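Local coordinates for protein 4-amino-4-deoxychorismate lyase (Legionella pneumophila, PDB 3LUL) that belongs to the class IV aminotransferase fold family and carries a covalently attached pyridoxal phosphate group, at residues T202-M215 and I259-E271. Residues are numbered along the deposited sequence; the frame is centred on the assembly and turned at random. Where two conformers were deposited one is given.
Sequences TRARLISHCQQHKM and IIDKLIFLLNQDE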
loop_
_atom_site.group_PDB
_atom_site.type_symbol
_atom_site.label_atom_id
_atom_site.label_comp_id
_atom_site.label_asym_id
_atom_site.label_seq_id
_atom_site.Cartn_x
_atom_site.Cartn_y
_atom_site.Cartn_z
ATOM N N THR B 202 -11.415 -12.992 -13.873
ATOM C CA THR B 202 -12.803 -13.404 -13.998
ATOM C C THR B 202 -13.486 -12.486 -14.986
ATOM O O THR B 202 -14.201 -12.941 -15.882
ATOM C CB THR B 202 -13.516 -13.465 -12.621
ATOM O OG1 THR B 202 -12.703 -14.186 -11.684
ATOM C CG2 THR B 202 -14.861 -14.184 -12.717
ATOM N N ARG B 203 -13.228 -11.192 -14.832
ATOM C CA ARG B 203 -13.661 -10.147 -15.772
ATOM C C ARG B 203 -13.275 -10.500 -17.200
ATOM O O ARG B 203 -14.095 -10.453 -18.103
ATOM C CB ARG B 203 -13.021 -8.803 -15.366
ATOM C CG ARG B 203 -13.157 -7.651 -16.366
ATOM C CD ARG B 203 -12.282 -6.439 -16.001
ATOM N NE ARG B 203 -12.506 -5.298 -16.900
ATOM C CZ ARG B 203 -12.012 -5.173 -18.145
ATOM N NH1 ARG B 203 -11.243 -6.104 -18.679
ATOM N NH2 ARG B 203 -12.333 -4.121 -18.879
ATOM N N ALA B 204 -12.000 -10.838 -17.403
ATOM C CA ALA B 204 -11.499 -11.212 -18.736
ATOM C C ALA B 204 -12.217 -12.438 -19.314
ATOM O O ALA B 204 -12.559 -12.469 -20.512
ATOM C CB ALA B 204 -9.974 -11.479 -18.662
ATOM N N ARG B 205 -12.427 -13.455 -18.471
ATOM C CA ARG B 205 -13.131 -14.688 -18.887
ATOM C C ARG B 205 -14.570 -14.389 -19.286
ATOM O O ARG B 205 -15.068 -14.901 -20.289
ATOM C CB ARG B 205 -13.134 -15.740 -17.774
ATOM C CG ARG B 205 -11.761 -16.399 -17.485
ATOM C CD ARG B 205 -11.844 -17.153 -16.166
ATOM N NE ARG B 205 -12.935 -18.128 -16.214
ATOM C CZ ARG B 205 -13.629 -18.580 -15.165
ATOM N NH1 ARG B 205 -13.351 -18.202 -13.922
ATOM N NH2 ARG B 205 -14.607 -19.467 -15.367
ATOM N N LEU B 206 -15.225 -13.543 -18.505
ATOM C CA LEU B 206 -16.615 -13.175 -18.759
ATOM C C LEU B 206 -16.747 -12.453 -20.108
ATOM O O LEU B 206 -17.616 -12.771 -20.911
ATOM C CB LEU B 206 -17.140 -12.316 -17.602
ATOM C CG LEU B 206 -18.627 -12.019 -17.532
ATOM C CD1 LEU B 206 -18.980 -11.699 -16.113
ATOM C CD2 LEU B 206 -19.044 -10.900 -18.476
ATOM N N ILE B 207 -15.859 -11.495 -20.359
ATOM C CA ILE B 207 -15.825 -10.792 -21.644
ATOM C C ILE B 207 -15.635 -11.768 -22.821
ATOM O O ILE B 207 -16.347 -11.673 -23.809
ATOM C CB ILE B 207 -14.766 -9.662 -21.645
ATOM C CG1 ILE B 207 -15.188 -8.557 -20.674
ATOM C CG2 ILE B 207 -14.591 -9.044 -23.043
ATOM C CD1 ILE B 207 -14.087 -7.565 -20.345
ATOM N N SER B 208 -14.713 -12.714 -22.681
ATOM C CA SER B 208 -14.470 -13.739 -23.713
ATOM C C SER B 208 -15.721 -14.554 -23.978
ATOM O O SER B 208 -16.103 -14.743 -25.122
ATOM C CB SER B 208 -13.320 -14.679 -23.312
ATOM O OG SER B 208 -12.073 -14.026 -23.391
ATOM N N HIS B 209 -16.353 -15.055 -22.917
ATOM C CA HIS B 209 -17.621 -15.762 -23.047
ATOM C C HIS B 209 -18.682 -14.952 -23.799
ATOM O O HIS B 209 -19.384 -15.502 -24.639
ATOM C CB HIS B 209 -18.202 -16.184 -21.682
ATOM C CG HIS B 209 -17.555 -17.405 -21.102
ATOM N ND1 HIS B 209 -17.557 -18.621 -21.744
ATOM C CD2 HIS B 209 -16.901 -17.597 -19.930
ATOM C CE1 HIS B 209 -16.909 -19.504 -21.006
ATOM N NE2 HIS B 209 -16.496 -18.907 -19.900
ATOM N N CYS B 210 -18.809 -13.663 -23.493
ATOM C CA CYS B 210 -19.817 -12.823 -24.144
ATOM C C CYS B 210 -19.500 -12.719 -25.631
ATOM O O CYS B 210 -20.393 -12.850 -26.468
ATOM C CB CYS B 210 -19.866 -11.426 -23.515
ATOM S SG CYS B 210 -20.606 -11.440 -21.860
ATOM N N GLN B 211 -18.223 -12.522 -25.943
ATOM C CA GLN B 211 -17.776 -12.427 -27.347
ATOM C C GLN B 211 -18.048 -13.698 -28.115
ATOM O O GLN B 211 -18.556 -13.640 -29.231
ATOM C CB GLN B 211 -16.292 -12.042 -27.424
ATOM C CG GLN B 211 -16.084 -10.569 -27.127
ATOM C CD GLN B 211 -14.659 -10.180 -26.773
ATOM O OE1 GLN B 211 -13.768 -11.011 -26.587
ATOM N NE2 GLN B 211 -14.456 -8.883 -26.645
ATOM N N GLN B 212 -17.755 -14.844 -27.500
ATOM C CA GLN B 212 -18.017 -16.131 -28.122
ATOM C C GLN B 212 -19.504 -16.326 -28.342
ATOM O O GLN B 212 -19.881 -16.898 -29.330
ATOM C CB GLN B 212 -17.519 -17.299 -27.275
ATOM C CG GLN B 212 -15.998 -17.447 -27.184
ATOM C CD GLN B 212 -15.560 -18.383 -26.055
ATOM O OE1 GLN B 212 -14.861 -17.969 -25.118
ATOM N NE2 GLN B 212 -15.983 -19.645 -26.129
ATOM N N HIS B 213 -20.329 -15.848 -27.408
ATOM C CA HIS B 213 -21.791 -15.996 -27.483
ATOM C C HIS B 213 -22.532 -14.814 -28.139
ATOM O O HIS B 213 -23.770 -14.808 -28.164
ATOM C CB HIS B 213 -22.342 -16.322 -26.083
ATOM C CG HIS B 213 -21.968 -17.696 -25.608
ATOM N ND1 HIS B 213 -22.823 -18.769 -25.687
ATOM C CD2 HIS B 213 -20.810 -18.182 -25.093
ATOM C CE1 HIS B 213 -22.217 -19.858 -25.241
ATOM N NE2 HIS B 213 -20.994 -19.529 -24.873
ATOM N N LYS B 214 -21.783 -13.871 -28.726
ATOM C CA LYS B 214 -22.314 -12.626 -29.338
ATOM C C LYS B 214 -23.354 -11.916 -28.415
ATOM O O LYS B 214 -24.418 -11.449 -28.858
ATOM C CB LYS B 214 -22.859 -12.922 -30.746
ATOM C CG LYS B 214 -21.815 -13.600 -31.686
HETATM N N MSE B 215 -23.030 -11.881 -27.117
HETATM C CA MSE B 215 -23.787 -11.140 -26.107
HETATM C C MSE B 215 -23.076 -9.803 -25.973
HETATM O O MSE B 215 -21.860 -9.759 -25.704
HETATM C CB MSE B 215 -23.790 -11.874 -24.751
HETATM C CG MSE B 215 -24.466 -13.261 -24.774
HETATM SE SE MSE B 215 -23.962 -14.319 -23.256
HETATM C CE MSE B 215 -24.914 -13.258 -21.924
ATOM N N ILE B 259 -29.269 -12.726 -17.969
ATOM C CA ILE B 259 -27.877 -12.620 -18.379
ATOM C C ILE B 259 -26.939 -13.080 -17.269
ATOM O O ILE B 259 -25.993 -13.811 -17.515
ATOM C CB ILE B 259 -27.542 -11.186 -18.834
ATOM C CG1 ILE B 259 -28.267 -10.883 -20.169
ATOM C CG2 ILE B 259 -26.002 -10.942 -18.953
ATOM C CD1 ILE B 259 -27.975 -9.457 -20.762
ATOM N N ILE B 260 -27.269 -12.718 -16.043
ATOM C CA ILE B 260 -26.472 -13.143 -14.878
ATOM C C ILE B 260 -26.529 -14.673 -14.721
ATOM O O ILE B 260 -25.480 -15.315 -14.523
ATOM C CB ILE B 260 -26.905 -12.440 -13.582
ATOM C CG1 ILE B 260 -26.687 -10.915 -13.719
ATOM C CG2 ILE B 260 -26.117 -13.016 -12.364
ATOM C CD1 ILE B 260 -27.187 -10.059 -12.530
ATOM N N ASP B 261 -27.708 -15.277 -14.838
ATOM C CA ASP B 261 -27.780 -16.745 -14.739
ATOM C C ASP B 261 -26.989 -17.462 -15.835
ATOM O O ASP B 261 -26.308 -18.452 -15.563
ATOM C CB ASP B 261 -29.216 -17.258 -14.727
ATOM C CG ASP B 261 -30.009 -16.707 -13.561
ATOM O OD1 ASP B 261 -29.510 -16.779 -12.427
ATOM O OD2 ASP B 261 -31.113 -16.191 -13.782
ATOM N N LYS B 262 -27.054 -16.938 -17.048
ATOM C CA LYS B 262 -26.271 -17.479 -18.154
ATOM C C LYS B 262 -24.759 -17.381 -17.875
ATOM O O LYS B 262 -24.019 -18.334 -18.081
ATOM C CB LYS B 262 -26.596 -16.762 -19.473
ATOM C CG LYS B 262 -25.805 -17.352 -20.640
ATOM C CD LYS B 262 -26.383 -17.042 -22.008
ATOM C CE LYS B 262 -25.667 -17.866 -23.086
ATOM N NZ LYS B 262 -26.125 -17.574 -24.462
ATOM N N LEU B 263 -24.301 -16.217 -17.440
ATOM C CA LEU B 263 -22.878 -16.029 -17.155
ATOM C C LEU B 263 -22.381 -16.918 -15.999
ATOM O O LEU B 263 -21.302 -17.502 -16.099
ATOM C CB LEU B 263 -22.573 -14.559 -16.929
ATOM C CG LEU B 263 -22.761 -13.697 -18.187
ATOM C CD1 LEU B 263 -22.517 -12.257 -17.812
ATOM C CD2 LEU B 263 -21.865 -14.131 -19.360
ATOM N N ILE B 264 -23.186 -17.080 -14.948
ATOM C CA ILE B 264 -22.859 -18.023 -13.869
ATOM C C ILE B 264 -22.685 -19.447 -14.419
ATOM O O ILE B 264 -21.686 -20.150 -14.103
ATOM C CB ILE B 264 -23.944 -18.028 -12.767
ATOM C CG1 ILE B 264 -23.858 -16.728 -11.973
ATOM C CG2 ILE B 264 -23.791 -19.278 -11.851
ATOM C CD1 ILE B 264 -25.011 -16.505 -11.030
ATOM N N PHE B 265 -23.608 -19.847 -15.282
ATOM C CA PHE B 265 -23.528 -21.164 -15.881
ATOM C C PHE B 265 -22.234 -21.320 -16.662
ATOM O O PHE B 265 -21.505 -22.296 -16.468
ATOM C CB PHE B 265 -24.745 -21.467 -16.770
ATOM C CG PHE B 265 -24.635 -22.801 -17.487
ATOM C CD1 PHE B 265 -23.987 -22.892 -18.702
ATOM C CD2 PHE B 265 -25.165 -23.954 -16.931
ATOM C CE1 PHE B 265 -23.872 -24.104 -19.359
ATOM C CE2 PHE B 265 -25.057 -25.173 -17.594
ATOM C CZ PHE B 265 -24.403 -25.238 -18.805
ATOM N N LEU B 266 -21.928 -20.347 -17.522
ATOM C CA LEU B 266 -20.750 -20.441 -18.378
ATOM C C LEU B 266 -19.430 -20.455 -17.586
ATOM O O LEU B 266 -18.547 -21.283 -17.848
ATOM C CB LEU B 266 -20.765 -19.321 -19.418
ATOM C CG LEU B 266 -21.877 -19.403 -20.461
ATOM C CD1 LEU B 266 -21.918 -18.141 -21.291
ATOM C CD2 LEU B 266 -21.699 -20.668 -21.319
ATOM N N LEU B 267 -19.318 -19.576 -16.599
ATOM C CA LEU B 267 -18.122 -19.556 -15.745
ATOM C C LEU B 267 -17.976 -20.900 -15.042
ATOM O O LEU B 267 -16.871 -21.389 -14.919
ATOM C CB LEU B 267 -18.140 -18.431 -14.707
ATOM C CG LEU B 267 -18.090 -16.994 -15.236
ATOM C CD1 LEU B 267 -18.346 -16.035 -14.063
ATOM C CD2 LEU B 267 -16.782 -16.626 -15.961
ATOM N N ASN B 268 -19.093 -21.487 -14.631
ATOM C CA ASN B 268 -19.096 -22.796 -13.957
ATOM C C ASN B 268 -18.645 -23.958 -14.810
ATOM O O ASN B 268 -18.020 -24.864 -14.279
ATOM C CB ASN B 268 -20.478 -23.139 -13.390
ATOM C CG ASN B 268 -20.736 -22.509 -12.042
ATOM O OD1 ASN B 268 -19.855 -21.867 -11.455
ATOM N ND2 ASN B 268 -21.952 -22.694 -11.533
ATOM N N GLN B 269 -18.991 -23.960 -16.102
ATOM C CA GLN B 269 -18.603 -25.076 -16.949
ATOM C C GLN B 269 -17.108 -25.054 -17.300
ATOM O O GLN B 269 -16.542 -26.089 -17.638
ATOM C CB GLN B 269 -19.521 -25.203 -18.177
ATOM C CG GLN B 269 -19.238 -24.335 -19.377
ATOM C CD GLN B 269 -20.044 -24.805 -20.561
ATOM O OE1 GLN B 269 -20.450 -24.017 -21.413
ATOM N NE2 GLN B 269 -20.308 -26.104 -20.604
ATOM N N ASP B 270 -16.458 -23.898 -17.179
ATOM C CA ASP B 270 -15.051 -23.783 -17.586
ATOM C C ASP B 270 -14.119 -24.625 -16.743
ATOM O O ASP B 270 -13.980 -24.384 -15.532
ATOM C CB ASP B 270 -14.557 -22.351 -17.503
ATOM C CG ASP B 270 -15.363 -21.412 -18.322
ATOM O OD1 ASP B 270 -16.021 -21.883 -19.274
ATOM O OD2 ASP B 270 -15.326 -20.200 -18.010
ATOM N N GLU B 271 -13.468 -25.583 -17.405
ATOM C CA GLU B 271 -12.512 -26.494 -16.772
ATOM C C GLU B 271 -11.041 -26.113 -17.075
ATOM O O GLU B 271 -10.137 -26.935 -16.870
ATOM C CB GLU B 271 -12.805 -27.932 -17.224
HETATM O O HOH W 1 -13.236 -19.365 -19.165
#
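D270, the first residue past helix 259-269, reaches back to two side chains of helix 202-212. Its OD2 accepts from H209 NE2 at 2.6 Å through the syn lone pair, with imidazole and carboxylate nearly coplanar. R205 NH2 meets the same oxygen at 2.8 Å on the anti side, somewhat tilted out of the carboxylate plane, in a nearly straight salt bridge. The guanidinium plane is turned 70° from the carboxylate. R205 bends at chi3 (56°), which brings NH2 also to L267 O for a weak bond, while a water bridges R205 NE and, weakly, D270 OD2. Held by both donors, the carboxylate is probably ionised, and it keeps a proton on H209 NE2.

L266 serves both histidines: its CB sits over the centre of the H209 ring, 4.0 Å from the centroid, and its CD1 lies over a face of the H213 ring, both CH-pi contacts. Beside it L267 fits as a knob among T202, R205, L206 and H209, its CD2 lying on one face of the guanidinium.

Deeper, L263 splits its methyls: CD1 meets L206 CD2 at 3.8 Å, CD2 meets C210 SG. Past the Schellman turn at K214, the bend at chi3 of selenomethionine M215 turns CE onto I259 CG2 at 3.9 Å, and its SE lies against the extended chain of K262.

The axes cross at 108°, 10.4 Å apart. T202 OG1 hydrogen-bonds phosphate oxygen OP3 of the LLP at position 141. L263 also rests on L188 and I242, where two helices pack together against the mixed sheet of the cofactor-binding class IV aminotransferase fold.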